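Local coordinates for protein mevalonate kinase (Staphylococcus aureus, PDB 2X7I) that probably phosphorylates mevalonate using ATP, a step in isoprenoid precursor synthesis, at residues A[36-48]-A[106-118]. Residues are numbered along the deposited sequence; the frame is centred on the assembly and turned at random.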
ATOM      1  N   ALA A  36       7.064   4.466   3.133  1.00 54.93           N
ATOM      2  CA  ALA A  36       8.262   3.803   2.627  1.00 56.46           C
ATOM      3  C   ALA A  36       8.132   3.439   1.135  1.00 56.20           C
ATOM      4  O   ALA A  36       9.135   3.310   0.431  1.00 56.75           O
ATOM      5  CB  ALA A  36       8.568   2.560   3.456  1.00 56.63           C
ATOM      6  N   GLY A  37       6.901   3.280   0.665  1.00 55.60           N
ATOM      7  CA  GLY A  37       6.641   2.947  -0.740  1.00 55.74           C
ATOM      8  C   GLY A  37       6.447   4.216  -1.542  1.00 56.35           C
ATOM      9  O   GLY A  37       5.678   5.082  -1.146  1.00 56.77           O
ATOM     10  N   LYS A  38       7.165   4.338  -2.654  1.00 57.41           N
ATOM     11  CA  LYS A  38       7.120   5.537  -3.488  1.00 57.87           C
ATOM     12  C   LYS A  38       6.984   5.173  -4.962  1.00 56.61           C
ATOM     13  O   LYS A  38       7.740   4.358  -5.481  1.00 56.58           O
ATOM     14  CB  LYS A  38       8.373   6.390  -3.287  1.00 59.87           C
ATOM     15  CG  LYS A  38       8.446   7.095  -1.912  1.00 63.81           C
ATOM     16  CD  LYS A  38       7.422   8.257  -1.787  1.00 64.70           C
ATOM     17  CE  LYS A  38       6.861   8.390  -0.373  1.00 64.82           C
ATOM     18  NZ  LYS A  38       7.872   8.868   0.627  1.00 66.87           N
ATOM     19  N   ILE A  39       6.007   5.789  -5.617  1.00 55.30           N
ATOM     20  CA  ILE A  39       5.883   5.741  -7.055  1.00 54.47           C
ATOM     21  C   ILE A  39       6.095   7.154  -7.590  1.00 55.20           C
ATOM     22  O   ILE A  39       5.448   8.091  -7.119  1.00 55.79           O
ATOM     23  CB  ILE A  39       4.511   5.202  -7.474  1.00 52.91           C
ATOM     24  CG1 ILE A  39       4.368   3.750  -6.995  1.00 52.35           C
ATOM     25  CG2 ILE A  39       4.322   5.321  -8.974  1.00 52.22           C
ATOM     26  CD1 ILE A  39       3.599   2.838  -7.941  1.00 52.20           C
ATOM     27  N   LYS A  40       7.009   7.294  -8.554  1.00 55.27           N
ATOM     28  CA  LYS A  40       7.304   8.570  -9.201  1.00 55.71           C
ATOM     29  C   LYS A  40       6.962   8.490 -10.692  1.00 54.26           C
ATOM     30  O   LYS A  40       7.367   7.545 -11.370  1.00 53.57           O
ATOM     31  CB  LYS A  40       8.793   8.906  -9.070  1.00 57.61           C
ATOM     32  CG  LYS A  40       9.332   8.961  -7.643  1.00 59.31           C
ATOM     33  CD  LYS A  40      10.840   9.149  -7.650  1.00 61.56           C
ATOM     34  CE  LYS A  40      11.395   9.329  -6.244  1.00 64.13           C
ATOM     35  NZ  LYS A  40      11.217   8.105  -5.401  1.00 63.94           N
ATOM     36  N   VAL A  41       6.246   9.492 -11.198  1.00 53.13           N
ATOM     37  CA  VAL A  41       5.964   9.600 -12.628  1.00 52.21           C
ATOM     38  C   VAL A  41       6.523  10.913 -13.184  1.00 53.67           C
ATOM     39  O   VAL A  41       6.334  11.978 -12.597  1.00 54.35           O
ATOM     40  CB  VAL A  41       4.438   9.497 -12.929  1.00 51.02           C
ATOM     41  CG1 VAL A  41       4.151   9.783 -14.414  1.00 50.15           C
ATOM     42  CG2 VAL A  41       3.902   8.120 -12.513  1.00 48.01           C
ATOM     43  N   LEU A  42       7.220  10.817 -14.312  1.00 54.15           N
ATOM     44  CA  LEU A  42       7.717  11.981 -15.040  1.00 55.86           C
ATOM     45  C   LEU A  42       7.166  11.952 -16.468  1.00 55.70           C
ATOM     46  O   LEU A  42       7.239  10.929 -17.141  1.00 54.55           O
ATOM     47  CB  LEU A  42       9.248  11.983 -15.062  1.00 56.96           C
ATOM     48  CG  LEU A  42       9.925  13.069 -15.904  1.00 59.82           C
ATOM     49  CD1 LEU A  42       9.623  14.474 -15.374  1.00 61.28           C
ATOM     50  CD2 LEU A  42      11.437  12.832 -15.971  1.00 61.31           C
ATOM     51  N   ILE A  43       6.618  13.082 -16.911  1.00 56.87           N
ATOM     52  CA  ILE A  43       6.106  13.244 -18.271  1.00 57.39           C
ATOM     53  C   ILE A  43       6.876  14.380 -18.925  1.00 60.26           C
ATOM     54  O   ILE A  43       6.804  15.513 -18.454  1.00 61.41           O
ATOM     55  CB  ILE A  43       4.595  13.594 -18.281  1.00 56.62           C
ATOM     56  CG1 ILE A  43       3.814  12.644 -17.361  1.00 54.37           C
ATOM     57  CG2 ILE A  43       4.057  13.570 -19.713  1.00 56.08           C
ATOM     58  CD1 ILE A  43       2.299  12.787 -17.433  1.00 53.33           C
ATOM     59  N   GLU A  44       7.607  14.072 -19.996  1.00 61.88           N
ATOM     60  CA  GLU A  44       8.443  15.050 -20.697  1.00 65.09           C
ATOM     61  C   GLU A  44       8.062  15.220 -22.162  1.00 65.74           C
ATOM     62  O   GLU A  44       8.141  14.264 -22.932  1.00 64.64           O
ATOM     63  CB  GLU A  44       9.904  14.603 -20.679  1.00 66.31           C
ATOM     64  CG  GLU A  44      10.545  14.534 -19.309  1.00 68.23           C
ATOM     65  CD  GLU A  44      11.960  13.977 -19.375  1.00 71.03           C
ATOM     66  OE1 GLU A  44      12.099  12.727 -19.476  1.00 71.77           O
ATOM     67  OE2 GLU A  44      12.916  14.785 -19.331  1.00 71.45           O
ATOM     68  N   ALA A  45       7.691  16.436 -22.548  1.00 67.84           N
ATOM     69  CA  ALA A  45       7.585  16.787 -23.961  1.00 69.79           C
ATOM     70  C   ALA A  45       8.985  16.798 -24.566  1.00 71.88           C
ATOM     71  O   ALA A  45       9.925  17.298 -23.954  1.00 73.00           O
ATOM     72  CB  ALA A  45       6.927  18.141 -24.137  1.00 71.27           C
ATOM     73  N   LEU A  46       9.116  16.207 -25.748  1.00 73.12           N
ATOM     74  CA  LEU A  46      10.380  16.182 -26.502  1.00 75.51           C
ATOM     75  C   LEU A  46      10.238  17.088 -27.731  1.00 78.19           C
ATOM     76  O   LEU A  46       9.225  17.776 -27.880  1.00 78.70           O
ATOM     77  CB  LEU A  46      10.728  14.738 -26.895  1.00 74.14           C
ATOM     78  CG  LEU A  46      11.447  13.860 -25.854  1.00 73.13           C
ATOM     79  CD1 LEU A  46      11.246  14.358 -24.431  1.00 72.64           C
ATOM     80  CD2 LEU A  46      10.956  12.417 -25.990  1.00 70.93           C
ATOM     81  N   GLU A  47      11.242  17.093 -28.605  1.00 80.74           N
ATOM     82  CA  GLU A  47      11.308  18.061 -29.712  1.00 83.66           C
ATOM     83  C   GLU A  47      10.991  17.463 -31.097  1.00 83.62           C
ATOM     84  O   GLU A  47      10.604  16.297 -31.209  1.00 81.61           O
ATOM     85  CB  GLU A  47      12.687  18.747 -29.715  1.00 86.18           C
ATOM     86  CG  GLU A  47      13.853  17.897 -30.246  1.00 87.64           C
ATOM     87  CD  GLU A  47      14.461  16.967 -29.202  1.00 87.96           C
ATOM     88  OE1 GLU A  47      15.699  16.754 -29.265  1.00 89.41           O
ATOM     89  OE2 GLU A  47      13.710  16.460 -28.325  1.00 86.22           O
ATOM     90  N   SER A  48      11.152  18.296 -32.133  1.00 86.31           N
ATOM     91  CA  SER A  48      10.990  17.917 -33.548  1.00 86.77           C
ATOM     92  C   SER A  48      10.315  16.552 -33.759  1.00 84.53           C
ATOM     93  O   SER A  48       9.089  16.438 -33.656  1.00 83.66           O
ATOM     94  CB  SER A  48      12.350  17.985 -34.273  1.00 88.51           C
ATOM     95  OG  SER A  48      12.756  19.327 -34.515  1.00 91.61           O
ATOM     96  N   ALA A 106      -1.419   4.090  -6.109  1.00 42.11           N
ATOM     97  CA  ALA A 106      -0.206   4.898  -6.101  1.00 42.28           C
ATOM     98  C   ALA A 106       0.161   5.402  -7.510  1.00 42.90           C
ATOM     99  O   ALA A 106       0.373   6.606  -7.706  1.00 42.99           O
ATOM    100  CB  ALA A 106       0.950   4.118  -5.504  1.00 42.47           C
ATOM    101  N   VAL A 107       0.241   4.481  -8.472  1.00 43.39           N
ATOM    102  CA  VAL A 107       0.499   4.831  -9.863  1.00 44.34           C
ATOM    103  C   VAL A 107      -0.511   5.879 -10.341  1.00 44.24           C
ATOM    104  O   VAL A 107      -0.134   6.878 -10.975  1.00 44.70           O
ATOM    105  CB  VAL A 107       0.471   3.566 -10.786  1.00 46.18           C
ATOM    106  CG1 VAL A 107       0.450   3.943 -12.256  1.00 47.50           C
ATOM    107  CG2 VAL A 107       1.690   2.677 -10.512  1.00 47.63           C
ATOM    108  N   ALA A 108      -1.782   5.677 -10.005  1.00 43.91           N
ATOM    109  CA  ALA A 108      -2.837   6.571 -10.469  1.00 44.43           C
ATOM    110  C   ALA A 108      -2.718   7.968  -9.865  1.00 43.94           C
ATOM    111  O   ALA A 108      -2.890   8.952 -10.566  1.00 44.73           O
ATOM    112  CB  ALA A 108      -4.203   5.985 -10.195  1.00 44.53           C
ATOM    113  N   VAL A 109      -2.437   8.050  -8.570  1.00 43.53           N
ATOM    114  CA  VAL A 109      -2.244   9.341  -7.901  1.00 43.80           C
ATOM    115  C   VAL A 109      -0.997  10.068  -8.450  1.00 44.19           C
ATOM    116  O   VAL A 109      -1.044  11.275  -8.700  1.00 45.44           O
ATOM    117  CB  VAL A 109      -2.150   9.168  -6.371  1.00 43.72           C
ATOM    118  CG1 VAL A 109      -1.745  10.478  -5.677  1.00 43.65           C
ATOM    119  CG2 VAL A 109      -3.492   8.662  -5.823  1.00 44.54           C
ATOM    120  N   ALA A 110       0.094   9.324  -8.645  1.00 43.26           N
ATOM    121  CA  ALA A 110       1.326   9.857  -9.204  1.00 43.28           C
ATOM    122  C   ALA A 110       1.125  10.331 -10.640  1.00 43.78           C
ATOM    123  O   ALA A 110       1.565  11.425 -11.015  1.00 44.50           O
ATOM    124  CB  ALA A 110       2.412   8.817  -9.149  1.00 42.92           C
ATOM    125  N   PHE A 111       0.455   9.514 -11.443  1.00 44.03           N
ATOM    126  CA  PHE A 111       0.234   9.861 -12.839  1.00 44.81           C
ATOM    127  C   PHE A 111      -0.642  11.115 -13.001  1.00 45.39           C
ATOM    128  O   PHE A 111      -0.368  11.962 -13.868  1.00 45.91           O
ATOM    129  CB  PHE A 111      -0.370   8.703 -13.624  1.00 45.29           C
ATOM    130  CG  PHE A 111      -0.529   9.006 -15.069  1.00 46.63           C
ATOM    131  CD1 PHE A 111       0.536   8.857 -15.937  1.00 48.87           C
ATOM    132  CD2 PHE A 111      -1.717   9.503 -15.556  1.00 47.34           C
ATOM    133  CE1 PHE A 111       0.406   9.182 -17.279  1.00 50.25           C
ATOM    134  CE2 PHE A 111      -1.851   9.828 -16.890  1.00 49.50           C
ATOM    135  CZ  PHE A 111      -0.793   9.666 -17.753  1.00 50.09           C
ATOM    136  N   VAL A 112      -1.689  11.221 -12.184  1.00 44.91           N
ATOM    137  CA  VAL A 112      -2.594  12.368 -12.252  1.00 45.78           C
ATOM    138  C   VAL A 112      -1.881  13.645 -11.817  1.00 46.40           C
ATOM    139  O   VAL A 112      -2.025  14.672 -12.456  1.00 47.96           O
ATOM    140  CB  VAL A 112      -3.853  12.176 -11.396  1.00 45.83           C
ATOM    141  CG1 VAL A 112      -4.616  13.507 -11.277  1.00 46.41           C
ATOM    142  CG2 VAL A 112      -4.740  11.092 -11.991  1.00 45.43           C
ATOM    143  N   ARG A 113      -1.124  13.568 -10.729  1.00 45.75           N
ATOM    144  CA  ARG A 113      -0.292  14.671 -10.289  1.00 47.07           C
ATOM    145  C   ARG A 113       0.666  15.147 -11.400  1.00 47.93           C
ATOM    146  O   ARG A 113       0.685  16.325 -11.745  1.00 49.31           O
ATOM    147  CB  ARG A 113       0.492  14.268  -9.038  1.00 46.52           C
ATOM    148  CG  ARG A 113      -0.349  14.327  -7.779  1.00 47.30           C
ATOM    149  CD  ARG A 113       0.349  13.724  -6.562  1.00 46.22           C
ATOM    150  NE  ARG A 113      -0.398  14.036  -5.343  1.00 47.13           N
ATOM    151  CZ  ARG A 113      -0.282  13.403  -4.177  1.00 45.09           C
ATOM    152  NH1 ARG A 113       0.565  12.390  -4.019  1.00 44.63           N
ATOM    153  NH2 ARG A 113      -1.025  13.793  -3.156  1.00 45.81           N
ATOM    154  N   ALA A 114       1.442  14.215 -11.954  1.00 47.30           N
ATOM    155  CA  ALA A 114       2.339  14.496 -13.067  1.00 47.88           C
ATOM    156  C   ALA A 114       1.610  15.160 -14.232  1.00 49.15           C
ATOM    157  O   ALA A 114       2.135  16.095 -14.851  1.00 50.31           O
ATOM    158  CB  ALA A 114       3.004  13.205 -13.538  1.00 47.28           C
ATOM    159  N   SER A 115       0.407  14.669 -14.523  1.00 48.98           N
ATOM    160  CA  SER A 115      -0.392  15.154 -15.651  1.00 50.59           C
ATOM    161  C   SER A 115      -0.764  16.613 -15.482  1.00 51.93           C
ATOM    162  O   SER A 115      -0.601  17.407 -16.405  1.00 53.48           O
ATOM    163  CB  SER A 115      -1.681  14.336 -15.807  1.00 50.46           C
ATOM    164  OG  SER A 115      -1.384  12.981 -16.069  1.00 50.52           O
ATOM    165  N   TYR A 116      -1.281  16.953 -14.305  1.00 51.79           N
ATOM    166  CA  TYR A 116      -1.652  18.330 -14.008  1.00 53.83           C
ATOM    167  C   TYR A 116      -0.436  19.251 -13.978  1.00 54.40           C
ATOM    168  O   TYR A 116      -0.504  20.381 -14.452  1.00 56.61           O
ATOM    169  CB  TYR A 116      -2.417  18.419 -12.690  1.00 53.78           C
ATOM    170  CG  TYR A 116      -3.882  18.143 -12.871  1.00 55.38           C
ATOM    171  CD1 TYR A 116      -4.325  16.872 -13.233  1.00 54.56           C
ATOM    172  CD2 TYR A 116      -4.832  19.147 -12.694  1.00 58.34           C
ATOM    173  CE1 TYR A 116      -5.664  16.604 -13.415  1.00 55.78           C
ATOM    174  CE2 TYR A 116      -6.190  18.884 -12.874  1.00 60.27           C
ATOM    175  CZ  TYR A 116      -6.590  17.607 -13.230  1.00 59.19           C
ATOM    176  OH  TYR A 116      -7.914  17.319 -13.418  1.00 62.94           O
ATOM    177  N   ASP A 117       0.666  18.765 -13.420  1.00 53.09           N
ATOM    178  CA  ASP A 117       1.902  19.538 -13.368  1.00 54.42           C
ATOM    179  C   ASP A 117       2.414  19.860 -14.783  1.00 55.03           C
ATOM    180  O   ASP A 117       2.841  20.973 -15.052  1.00 57.53           O
ATOM    181  CB  ASP A 117       2.962  18.776 -12.564  1.00 53.33           C
ATOM    182  CG  ASP A 117       4.178  19.622 -12.251  1.00 54.86           C
ATOM    183  OD1 ASP A 117       3.994  20.813 -11.937  1.00 57.65           O
ATOM    184  OD2 ASP A 117       5.311  19.092 -12.301  1.00 54.11           O
ATOM    185  N   PHE A 118       2.339  18.875 -15.674  1.00 53.73           N
ATOM    186  CA  PHE A 118       2.681  19.019 -17.089  1.00 54.40           C
ATOM    187  C   PHE A 118       1.829  20.074 -17.806  1.00 56.36           C
ATOM    188  O   PHE A 118       2.354  20.940 -18.511  1.00 58.12           O
ATOM    189  CB  PHE A 118       2.508  17.654 -17.764  1.00 53.14           C
ATOM    190  CG  PHE A 118       2.873  17.617 -19.221  1.00 53.26           C
ATOM    191  CD1 PHE A 118       4.152  17.269 -19.614  1.00 51.76           C
ATOM    192  CD2 PHE A 118       1.917  17.860 -20.198  1.00 54.38           C
ATOM    193  CE1 PHE A 118       4.481  17.180 -20.946  1.00 53.29           C
ATOM    194  CE2 PHE A 118       2.244  17.784 -21.546  1.00 55.88           C
ATOM    195  CZ  PHE A 118       3.533  17.442 -21.918  1.00 55.59           C
TER
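Val41 meets Ala110, Phe111 and Ala114 at the middle of a helix-on-sheet interface, an instructive case of alanines facing a strand at close range. Its CG2 touches Ala110 CB at 3.7 Å, while CG1, anti to the backbone N (chi1 173°), lies as near to Ala114 CB and touches CD1 of Phe111 (4.0 Å), the two side chains meeting obliquely. The short methyls on the helix side probably help the axes of 37-45 and 106-118 come to 7.3 Å at -32°. Two residues earlier on the strand, Ile39 lays CG1 on Ala106 CB, one helical turn before Ala110; its CD1 is modelled 3.2 Å from Val107 CG2, a doubtfully short contact. Further along, Ile43 places CG1 over Ala114 and CD1 near Ser115. The Ser115 hydroxyl gives its hydrogen to Phe111 O (2.6 Å from OG), which also accepts a hydrogen bond from Ser115 N, on the opposite face of the carbonyl plane. Ile43 CG2 makes an off-centre CH-pi contact with Phe118, 4.1 Å from the ring centroid, and the ring edge faces Ala45 N. Here the packing thins into partly exposed Ala45, whereas Lys38, Lys40, Leu42 and Glu44 start from the strand's other face. Leu73 and Val74 of helix 70-80 also pack on Phe111. Every second strand residue thus packs on one side of helix 103-119, in the helix-on-sheet layering of the S5-like, alpha+beta N-terminal domain of GHMP kinases.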